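Local structure of stage II sporulation protein E (SpoIIE) (Moorella thermoacetica, 3ZT9) at residues 4-12 against 168-178; 13-23 against 36-47. The protein probably acts as a manganese-dependent PP2C-type phosphatase of the SpoIIE family, with a role in stressosome signalling that controls a secondary messenger. All coordinates share one frame; numbering follows the deposited sequence. Where two conformers were deposited one is given.

Contact 1: 4-12 against 168-178; sequences LEVGIYTRA and TAEELVRLIGE
The beta sandwich of this PP2C-like domain carries a helix on one outer face, and here Gly7 and Tyr9 of strand 6-11 rest on helix 169-178. The two axes approach to 6.2 Å and run in a similar direction, 32° apart. Glu5 reaches the first turn of the helix. Its OE2 accepts from Ala169 N at 2.9 Å in an almost straight bond (176°), with the donor above the carboxylate plane. The extended chain lays Glu5 CG against Ala169 CB, 3.4 Å away, and OE1 turns to a salt bridge with Arg193. Thr168 and Glu171 close the same helix end with a capping box. The helix N-terminus and Arg193 would both probably stabilise the charge on Glu5. A bend at chi2 (-73°) folds the Glu170 chain back over Gly7, and its OE2 accepts from Ile8 N at 2.9 Å. Strand 6-11 is the outermost of its sheet. Gly7 and Tyr9 bond to strand 187-192, while Glu170 takes an N-H on the other side of the strand. The backbones nearly touch at Gly7, whose CA is 4.0 Å from Glu170 CA. A beta carbon on Gly7 would clash with Ala169 O. Val173 follows, with CG1 against Gly7 O and CG2 against the Ile8 backbone. The Tyr9 ring then lies along the helix, with CD1 3.7 Å from Arg174 CA and CE2 3.7 Å from Gly177 CA. Gly177 leaves the room that the ring fills. A water joins Tyr9 OH to Glu178 OE2, an oxygen also gripped side-on by Arg174 through NE (3.0 Å) and NH2. At the far end, another water links Arg11 NH1 to Glu178 O.

Contact 2: 13-23 against 36-47; sequences REGEIACGDAC and VGDGIGHGPEAA. With MN (manganese (II) ion), chain B; MN (manganese (II) ion), chain C.
Asp38 and Asp21 meet beside two manganese ions. Asp38 bridges the metals, with OD1 2.1 Å from the chain B ion and OD2 2.2 Å from the chain C ion. Gly39 O, Gly41 O and three waters complete the chain B ion, and one of these waters also binds the chain C ion. Asp150 and Asp185 add to the chain C site. Asp21 OD1 accepts from a metal-bound water at 2.7 Å, so it acts from the second shell, while Ser149 holds its OD2. Asp21 OD1 and Asp38 OD1 are both acceptors and lie only 3.1 Å apart; the nearby metal charge probably makes this tolerable. This is the dinuclear metal centre characteristic of PP2C phosphatases, set at the end of the antiparallel hairpin of strands 21-28 and 31-39. Ala22 and Gly37 exchange two backbone bonds there, and Gly39 N donates to Gly20 O. Farther out, Arg13 covers His42 in one of its two deposited conformers; the stack may not hold in the other. The arginine chain is extended, with CG anti to the backbone N (175°). It brings CD over the imidazole face, 3.7 Å from the ring centroid, and stacks the guanidinium on the ring at 18°. With an alanine in place of Arg13, His42 in this conformer would lose its flat cover and would probably be freer to turn. A water links Ala18 O to Gly43 N. Ala18 CB packs on Ala47 CB at 4.2 Å, and Cys19 O also touches that methyl. On the sheet, Cys23 SG meets Val36 CG2 at 4.1 Å.

Overall arrangement
The centres of contact 1 and contact 2 are about 17 Å apart. Segment 4-12 runs directly into 13-23, and 36-47 follows across the hairpin. Segment 168-178 comes much later, so contact 1 closes a long span of chain that contains contact 2. The contacts belong to different layers. Contact 1 sets a helix on the outside of the sheet with strands 6-11 and 187-192. Contact 2 lies in the other sheet and at the start of helix 43-60. They touch between the sheets, where Ile8 CG2 is 3.7 Å from Cys23 CB. The sandwich thus joins the helix-backed sheet to the hairpin that bears the dinuclear manganese site.

Contact 1: 4-12 against 168-178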
loop_
_atom_site.group_PDB
_atom_site.type_symbol
_atom_site.label_atom_id
_atom_site.label_comp_id
_atom_site.label_asym_id
_atom_site.label_seq_id
_atom_site.Cartn_x
_atom_site.Cartn_y
_atom_site.Cartn_z
ATOM N N LEU A 4 -15.839 -2.955 -5.970
ATOM C CA LEU A 4 -14.815 -1.955 -5.613
ATOM C C LEU A 4 -13.881 -1.783 -6.813
ATOM O O LEU A 4 -13.289 -2.746 -7.280
ATOM C CB LEU A 4 -14.043 -2.379 -4.350
ATOM C CG LEU A 4 -13.143 -1.325 -3.710
ATOM C CD1 LEU A 4 -13.960 -0.204 -3.024
ATOM C CD2 LEU A 4 -12.171 -1.942 -2.699
ATOM N N GLU A 5 -13.777 -0.561 -7.334
ATOM C CA GLU A 5 -12.905 -0.263 -8.449
ATOM C C GLU A 5 -11.496 -0.072 -7.902
ATOM O O GLU A 5 -11.316 0.650 -6.915
ATOM C CB GLU A 5 -13.353 1.034 -9.122
ATOM C CG GLU A 5 -12.570 1.364 -10.373
ATOM C CD GLU A 5 -12.966 2.686 -11.059
ATOM O OE1 GLU A 5 -13.511 3.652 -10.432
ATOM O OE2 GLU A 5 -12.691 2.747 -12.264
ATOM N N VAL A 6 -10.497 -0.682 -8.526
ATOM C CA VAL A 6 -9.127 -0.506 -8.007
ATOM C C VAL A 6 -8.163 -0.232 -9.139
ATOM O O VAL A 6 -8.182 -0.927 -10.159
ATOM C CB VAL A 6 -8.595 -1.762 -7.270
ATOM C CG1 VAL A 6 -7.225 -1.474 -6.650
ATOM C CG2 VAL A 6 -9.583 -2.234 -6.208
ATOM N N GLY A 7 -7.329 0.786 -8.965
ATOM C CA GLY A 7 -6.297 1.120 -9.929
ATOM C C GLY A 7 -4.921 0.951 -9.291
ATOM O O GLY A 7 -4.706 1.305 -8.122
ATOM N N ILE A 8 -3.983 0.417 -10.083
ATOM C CA ILE A 8 -2.591 0.269 -9.649
ATOM C C ILE A 8 -1.672 0.947 -10.659
ATOM O O ILE A 8 -1.833 0.760 -11.859
ATOM C CB ILE A 8 -2.193 -1.211 -9.593
ATOM C CG1 ILE A 8 -2.987 -1.927 -8.497
ATOM C CG2 ILE A 8 -0.696 -1.354 -9.348
ATOM C CD1 ILE A 8 -2.653 -3.435 -8.396
ATOM N N TYR A 9 -0.638 1.641 -10.172
ATOM C CA TYR A 9 0.406 2.168 -11.052
ATOM C C TYR A 9 1.749 1.999 -10.389
ATOM O O TYR A 9 1.885 2.259 -9.190
ATOM C CB TYR A 9 0.199 3.654 -11.291
ATOM C CG TYR A 9 1.315 4.341 -12.063
ATOM C CD1 TYR A 9 1.308 4.343 -13.462
ATOM C CD2 TYR A 9 2.338 5.039 -11.402
ATOM C CE1 TYR A 9 2.316 4.989 -14.186
ATOM C CE2 TYR A 9 3.351 5.700 -12.141
ATOM C CZ TYR A 9 3.313 5.679 -13.521
ATOM O OH TYR A 9 4.306 6.337 -14.240
ATOM N N THR A 10 2.743 1.563 -11.145
ATOM C CA THR A 10 4.126 1.573 -10.608
ATOM C C THR A 10 5.056 2.082 -11.722
ATOM O O THR A 10 4.724 1.984 -12.931
ATOM C CB THR A 10 4.645 0.145 -10.177
ATOM O OG1 THR A 10 4.732 -0.725 -11.309
ATOM C CG2 THR A 10 3.739 -0.493 -9.109
ATOM N N ARG A 11 6.188 2.638 -11.313
ATOM C CA ARG A 11 7.174 3.138 -12.262
ATOM C C ARG A 11 8.543 3.027 -11.601
ATOM O O ARG A 11 8.748 3.510 -10.485
ATOM C CB ARG A 11 6.914 4.612 -12.635
ATOM C CG ARG A 11 7.826 5.090 -13.764
ATOM C CD ARG A 11 7.616 6.564 -14.106
ATOM N NE ARG A 11 7.931 7.422 -12.963
ATOM C CZ ARG A 11 7.468 8.661 -12.793
ATOM N NH1 ARG A 11 6.671 9.208 -13.700
ATOM N NH2 ARG A 11 7.812 9.354 -11.720
ATOM N N ALA A 12 9.483 2.410 -12.303
ATOM C CA ALA A 12 10.845 2.330 -11.767
ATOM C C ALA A 12 11.509 3.700 -11.723
ATOM O O ALA A 12 11.298 4.534 -12.597
ATOM C CB ALA A 12 11.687 1.400 -12.621
ATOM N N THR A 168 -11.181 6.670 -14.923
ATOM C CA THR A 168 -11.294 5.404 -14.218
ATOM C C THR A 168 -10.226 5.368 -13.127
ATOM O O THR A 168 -9.257 6.106 -13.180
ATOM C CB THR A 168 -11.059 4.184 -15.126
ATOM O OG1 THR A 168 -9.708 4.171 -15.569
ATOM C CG2 THR A 168 -11.979 4.215 -16.321
ATOM N N ALA A 169 -10.359 4.445 -12.178
ATOM C CA ALA A 169 -9.333 4.325 -11.135
ATOM C C ALA A 169 -7.958 4.074 -11.767
ATOM O O ALA A 169 -6.966 4.586 -11.299
ATOM C CB ALA A 169 -9.688 3.159 -10.178
ATOM N N GLU A 170 -7.925 3.232 -12.799
ATOM C CA GLU A 170 -6.676 2.909 -13.489
ATOM C C GLU A 170 -6.084 4.147 -14.137
ATOM O O GLU A 170 -4.863 4.426 -14.021
ATOM C CB GLU A 170 -6.926 1.829 -14.533
ATOM C CG GLU A 170 -6.751 0.432 -13.966
ATOM C CD GLU A 170 -5.281 0.082 -13.709
ATOM O OE1 GLU A 170 -4.431 0.345 -14.593
ATOM O OE2 GLU A 170 -4.975 -0.459 -12.628
ATOM N N GLU A 171 -6.939 4.921 -14.802
ATOM C CA GLU A 171 -6.475 6.163 -15.401
ATOM C C GLU A 171 -6.044 7.179 -14.322
ATOM O O GLU A 171 -5.070 7.892 -14.482
ATOM C CB GLU A 171 -7.592 6.789 -16.263
ATOM C CG GLU A 171 -7.937 5.940 -17.478
ATOM C CD GLU A 171 -9.224 6.349 -18.124
ATOM O OE1 GLU A 171 -9.971 7.139 -17.516
ATOM O OE2 GLU A 171 -9.472 5.877 -19.253
ATOM N N LEU A 172 -6.766 7.240 -13.218
ATOM C CA LEU A 172 -6.483 8.236 -12.193
ATOM C C LEU A 172 -5.113 7.948 -11.502
ATOM O O LEU A 172 -4.332 8.867 -11.258
ATOM C CB LEU A 172 -7.620 8.202 -11.169
ATOM C CG LEU A 172 -7.500 9.150 -9.982
ATOM C CD1 LEU A 172 -7.618 10.611 -10.437
ATOM C CD2 LEU A 172 -8.586 8.778 -8.976
ATOM N N VAL A 173 -4.802 6.688 -11.221
ATOM C CA VAL A 173 -3.538 6.354 -10.504
ATOM C C VAL A 173 -2.363 6.588 -11.439
ATOM O O VAL A 173 -1.283 6.982 -11.008
ATOM C CB VAL A 173 -3.467 4.882 -9.934
ATOM C CG1 VAL A 173 -4.465 4.695 -8.815
ATOM C CG2 VAL A 173 -3.658 3.823 -11.072
ATOM N N ARG A 174 -2.586 6.405 -12.736
ATOM C CA ARG A 174 -1.527 6.707 -13.699
ATOM C C ARG A 174 -1.259 8.197 -13.714
ATOM O O ARG A 174 -0.106 8.628 -13.713
ATOM C CB ARG A 174 -1.895 6.260 -15.104
ATOM C CG ARG A 174 -0.732 6.390 -16.043
ATOM C CD ARG A 174 -1.075 6.015 -17.452
ATOM N NE ARG A 174 -0.008 6.524 -18.314
ATOM C CZ ARG A 174 0.122 6.250 -19.605
ATOM N NH1 ARG A 174 -0.766 5.475 -20.213
ATOM N NH2 ARG A 174 1.145 6.760 -20.281
ATOM N N LEU A 175 -2.329 8.985 -13.704
ATOM C CA LEU A 175 -2.162 10.444 -13.702
ATOM C C LEU A 175 -1.453 10.871 -12.404
ATOM O O LEU A 175 -0.556 11.699 -12.417
ATOM C CB LEU A 175 -3.506 11.134 -13.820
ATOM C CG LEU A 175 -3.491 12.672 -13.673
ATOM C CD1 LEU A 175 -2.607 13.284 -14.764
ATOM C CD2 LEU A 175 -4.941 13.273 -13.739
ATOM N N ILE A 176 -1.881 10.312 -11.294
ATOM C CA ILE A 176 -1.240 10.626 -10.000
ATOM C C ILE A 176 0.233 10.281 -10.022
ATOM O O ILE A 176 1.062 11.097 -9.630
ATOM C CB ILE A 176 -1.961 9.940 -8.867
ATOM C CG1 ILE A 176 -3.318 10.637 -8.661
ATOM C CG2 ILE A 176 -1.105 10.015 -7.581
ATOM C CD1 ILE A 176 -4.256 9.872 -7.663
ATOM N N GLY A 177 0.572 9.087 -10.482
ATOM C CA GLY A 177 1.973 8.690 -10.528
ATOM C C GLY A 177 2.808 9.607 -11.416
ATOM O O GLY A 177 3.921 9.959 -11.076
ATOM N N GLU A 178 2.250 9.999 -12.560
ATOM C CA GLU A 178 2.948 10.842 -13.520
ATOM C C GLU A 178 3.082 12.302 -13.053
ATOM O O GLU A 178 4.156 12.907 -13.212
ATOM C CB GLU A 178 2.251 10.767 -14.905
ATOM C CG GLU A 178 2.523 9.452 -15.553
ATOM C CD GLU A 178 1.725 9.199 -16.802
ATOM O OE1 GLU A 178 0.637 9.762 -16.931
ATOM O OE2 GLU A 178 2.190 8.392 -17.615
HETATM O O HOH W 1 -10.159 1.173 -13.298
HETATM O O HOH W 2 -2.403 2.953 -13.913
HETATM O O HOH W 3 4.168 6.676 -16.811
HETATM O O HOH W 4 6.785 12.266 -12.697
#

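Contact 2: 13-23 against 36-47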
loop_
_atom_site.group_PDB
_atom_site.type_symbol
_atom_site.label_atom_id
_atom_site.label_comp_id
_atom_site.label_asym_id
_atom_site.label_seq_id
_atom_site.Cartn_x
_atom_site.Cartn_y
_atom_site.Cartn_z
ATOM N N ARG A 13 12.381 3.885 -10.724
ATOM C CA ARG A 13 13.352 4.955 -10.723
ATOM C C ARG A 13 14.004 5.085 -12.099
ATOM O O ARG A 13 14.395 4.090 -12.715
ATOM C CB ARG A 13 14.446 4.678 -9.656
ATOM C CG ARG A 13 15.598 5.728 -9.674
ATOM C CD ARG A 13 16.772 5.281 -8.832
ATOM N NE ARG A 13 17.941 6.118 -9.069
ATOM C CZ ARG A 13 18.462 6.947 -8.174
ATOM N NH1 ARG A 13 17.933 7.049 -6.962
ATOM N NH2 ARG A 13 19.526 7.666 -8.488
ATOM N N GLU A 14 14.150 6.318 -12.561
ATOM C CA GLU A 14 14.744 6.607 -13.871
ATOM C C GLU A 14 16.077 5.887 -14.051
ATOM O O GLU A 14 16.925 5.909 -13.170
ATOM C CB GLU A 14 14.962 8.109 -13.946
ATOM C CG GLU A 14 15.355 8.716 -15.250
ATOM C CD GLU A 14 15.507 10.208 -15.050
ATOM O OE1 GLU A 14 15.718 10.637 -13.889
ATOM O OE2 GLU A 14 15.393 10.950 -16.030
ATOM N N GLY A 15 16.270 5.242 -15.192
ATOM C CA GLY A 15 17.494 4.496 -15.412
ATOM C C GLY A 15 17.521 3.061 -14.902
ATOM O O GLY A 15 18.413 2.310 -15.287
ATOM N N GLU A 16 16.582 2.667 -14.036
ATOM C CA GLU A 16 16.466 1.246 -13.626
ATOM C C GLU A 16 15.578 0.439 -14.592
ATOM O O GLU A 16 14.698 0.990 -15.261
ATOM C CB GLU A 16 15.905 1.119 -12.200
ATOM C CG GLU A 16 16.589 1.990 -11.160
ATOM C CD GLU A 16 18.051 1.634 -10.925
ATOM O OE1 GLU A 16 18.424 0.443 -11.054
ATOM O OE2 GLU A 16 18.820 2.566 -10.589
ATOM N N ILE A 17 15.824 -0.863 -14.692
ATOM C CA ILE A 17 14.966 -1.718 -15.496
ATOM C C ILE A 17 14.002 -2.562 -14.666
ATOM O O ILE A 17 13.188 -3.275 -15.238
ATOM C CB ILE A 17 15.783 -2.669 -16.417
ATOM C CG1 ILE A 17 16.762 -3.508 -15.590
ATOM C CG2 ILE A 17 16.509 -1.881 -17.501
ATOM C CD1 ILE A 17 17.310 -4.696 -16.367
ATOM N N ALA A 18 14.093 -2.497 -13.335
ATOM C CA ALA A 18 13.135 -3.168 -12.458
ATOM C C ALA A 18 12.694 -2.184 -11.387
ATOM O O ALA A 18 13.503 -1.402 -10.876
ATOM C CB ALA A 18 13.731 -4.416 -11.786
ATOM N N CYS A 19 11.407 -2.195 -11.110
ATOM C CA CYS A 19 10.833 -1.312 -10.100
ATOM C C CYS A 19 10.995 -1.884 -8.707
ATOM O O CYS A 19 10.556 -2.989 -8.428
ATOM C CB CYS A 19 9.346 -1.051 -10.399
ATOM S SG CYS A 19 8.490 -0.001 -9.203
ATOM N N GLY A 20 11.615 -1.114 -7.816
ATOM C CA GLY A 20 11.834 -1.586 -6.455
ATOM C C GLY A 20 10.653 -1.532 -5.510
ATOM O O GLY A 20 10.778 -1.925 -4.361
ATOM N N ASP A 21 9.500 -1.051 -5.977
ATOM C CA ASP A 21 8.267 -1.094 -5.206
ATOM C C ASP A 21 7.358 -2.218 -5.744
ATOM O O ASP A 21 7.521 -2.679 -6.865
ATOM C CB ASP A 21 7.467 0.231 -5.322
ATOM C CG ASP A 21 8.167 1.448 -4.740
ATOM O OD1 ASP A 21 9.154 1.319 -3.994
ATOM O OD2 ASP A 21 7.658 2.562 -5.025
ATOM N N ALA A 22 6.380 -2.645 -4.950
ATOM C CA ALA A 22 5.421 -3.639 -5.398
ATOM C C ALA A 22 4.022 -3.354 -4.862
ATOM O O ALA A 22 3.880 -2.821 -3.772
ATOM C CB ALA A 22 5.862 -5.037 -4.963
ATOM N N CYS A 23 3.005 -3.759 -5.627
ATOM C CA CYS A 23 1.586 -3.616 -5.256
ATOM C C CYS A 23 0.869 -4.978 -5.233
ATOM O O CYS A 23 1.187 -5.873 -6.019
ATOM C CB CYS A 23 0.870 -2.704 -6.282
ATOM S SG CYS A 23 1.480 -1.016 -6.209
ATOM N N VAL A 36 1.085 -2.080 -0.480
ATOM C CA VAL A 36 2.211 -1.542 -1.246
ATOM C C VAL A 36 3.481 -1.814 -0.465
ATOM O O VAL A 36 3.532 -1.576 0.724
ATOM C CB VAL A 36 2.078 0.008 -1.499
ATOM C CG1 VAL A 36 3.327 0.566 -2.173
ATOM C CG2 VAL A 36 0.816 0.323 -2.372
ATOM N N GLY A 37 4.527 -2.261 -1.148
ATOM C CA GLY A 37 5.805 -2.456 -0.486
ATOM C C GLY A 37 6.851 -1.624 -1.218
ATOM O O GLY A 37 6.740 -1.367 -2.426
ATOM N N ASP A 38 7.886 -1.217 -0.486
ATOM C CA ASP A 38 8.980 -0.471 -1.087
ATOM C C ASP A 38 10.252 -1.129 -0.596
ATOM O O ASP A 38 10.561 -1.012 0.569
ATOM C CB ASP A 38 8.885 1.005 -0.605
ATOM C CG ASP A 38 10.062 1.868 -1.039
ATOM O OD1 ASP A 38 11.069 1.313 -1.524
ATOM O OD2 ASP A 38 9.994 3.109 -0.880
ATOM N N GLY A 39 10.968 -1.848 -1.464
ATOM C CA GLY A 39 12.211 -2.492 -1.050
ATOM C C GLY A 39 13.307 -1.461 -0.791
ATOM O O GLY A 39 13.466 -0.498 -1.507
ATOM N N ILE A 40 14.121 -1.692 0.224
ATOM C CA ILE A 40 15.115 -0.683 0.565
ATOM C C ILE A 40 15.989 -0.425 -0.660
ATOM O O ILE A 40 16.505 -1.362 -1.281
ATOM C CB ILE A 40 15.998 -1.118 1.735
ATOM C CG1 ILE A 40 15.186 -1.241 3.040
ATOM C CG2 ILE A 40 17.171 -0.120 1.890
ATOM C CD1 ILE A 40 14.787 0.093 3.634
ATOM N N GLY A 41 16.145 0.849 -1.029
ATOM C CA GLY A 41 17.010 1.212 -2.133
ATOM C C GLY A 41 16.230 1.082 -3.421
ATOM O O GLY A 41 15.003 1.203 -3.429
ATOM N N HIS A 42 16.933 0.802 -4.503
ATOM C CA HIS A 42 16.291 0.675 -5.807
ATOM C C HIS A 42 16.874 -0.505 -6.576
ATOM O O HIS A 42 17.757 -1.201 -6.094
ATOM C CB HIS A 42 16.414 1.982 -6.625
ATOM C CG HIS A 42 17.808 2.540 -6.701
ATOM N ND1 HIS A 42 18.677 2.243 -7.728
ATOM C CD2 HIS A 42 18.473 3.392 -5.883
ATOM C CE1 HIS A 42 19.820 2.882 -7.540
ATOM N NE2 HIS A 42 19.725 3.578 -6.423
ATOM N N GLY A 43 16.353 -0.742 -7.760
ATOM C CA GLY A 43 16.922 -1.759 -8.625
ATOM C C GLY A 43 16.410 -3.159 -8.301
ATOM O O GLY A 43 15.521 -3.330 -7.488
ATOM N N PRO A 44 16.981 -4.178 -8.965
ATOM C CA PRO A 44 16.446 -5.540 -8.817
ATOM C C PRO A 44 16.552 -6.099 -7.381
ATOM O O PRO A 44 15.746 -6.929 -7.010
ATOM C CB PRO A 44 17.339 -6.383 -9.767
ATOM C CG PRO A 44 17.981 -5.400 -10.702
ATOM C CD PRO A 44 18.100 -4.108 -9.929
ATOM N N GLU A 45 17.542 -5.692 -6.583
ATOM C CA GLU A 45 17.585 -6.192 -5.201
ATOM C C GLU A 45 16.460 -5.608 -4.361
ATOM O O GLU A 45 15.900 -6.300 -3.525
ATOM C CB GLU A 45 18.958 -5.920 -4.554
ATOM C CG GLU A 45 20.060 -6.647 -5.315
ATOM C CD GLU A 45 21.362 -5.903 -5.298
ATOM O OE1 GLU A 45 21.475 -4.914 -6.052
ATOM O OE2 GLU A 45 22.265 -6.306 -4.541
ATOM N N ALA A 46 16.099 -4.350 -4.612
ATOM C CA ALA A 46 14.964 -3.761 -3.924
ATOM C C ALA A 46 13.679 -4.412 -4.408
ATOM O O ALA A 46 12.797 -4.666 -3.617
ATOM C CB ALA A 46 14.909 -2.252 -4.151
ATOM N N ALA A 47 13.594 -4.671 -5.715
ATOM C CA ALA A 47 12.407 -5.269 -6.286
ATOM C C ALA A 47 12.195 -6.672 -5.686
ATOM O O ALA A 47 11.070 -7.072 -5.358
ATOM C CB ALA A 47 12.562 -5.357 -7.831
HETATM MN MN MN B . 13.030 1.451 -2.381
HETATM MN MN MN C . 11.068 4.723 -1.981
HETATM O O HOH W 5 14.468 0.585 -9.283
HETATM O O HOH W 6 11.879 1.064 -4.194
HETATM O O HOH W 7 9.874 4.074 -3.706
HETATM O O HOH W 8 13.749 2.531 -0.484
HETATM O O HOH W 9 12.915 3.662 -2.650
HETATM O O HOH W 10 12.611 5.043 -0.392
#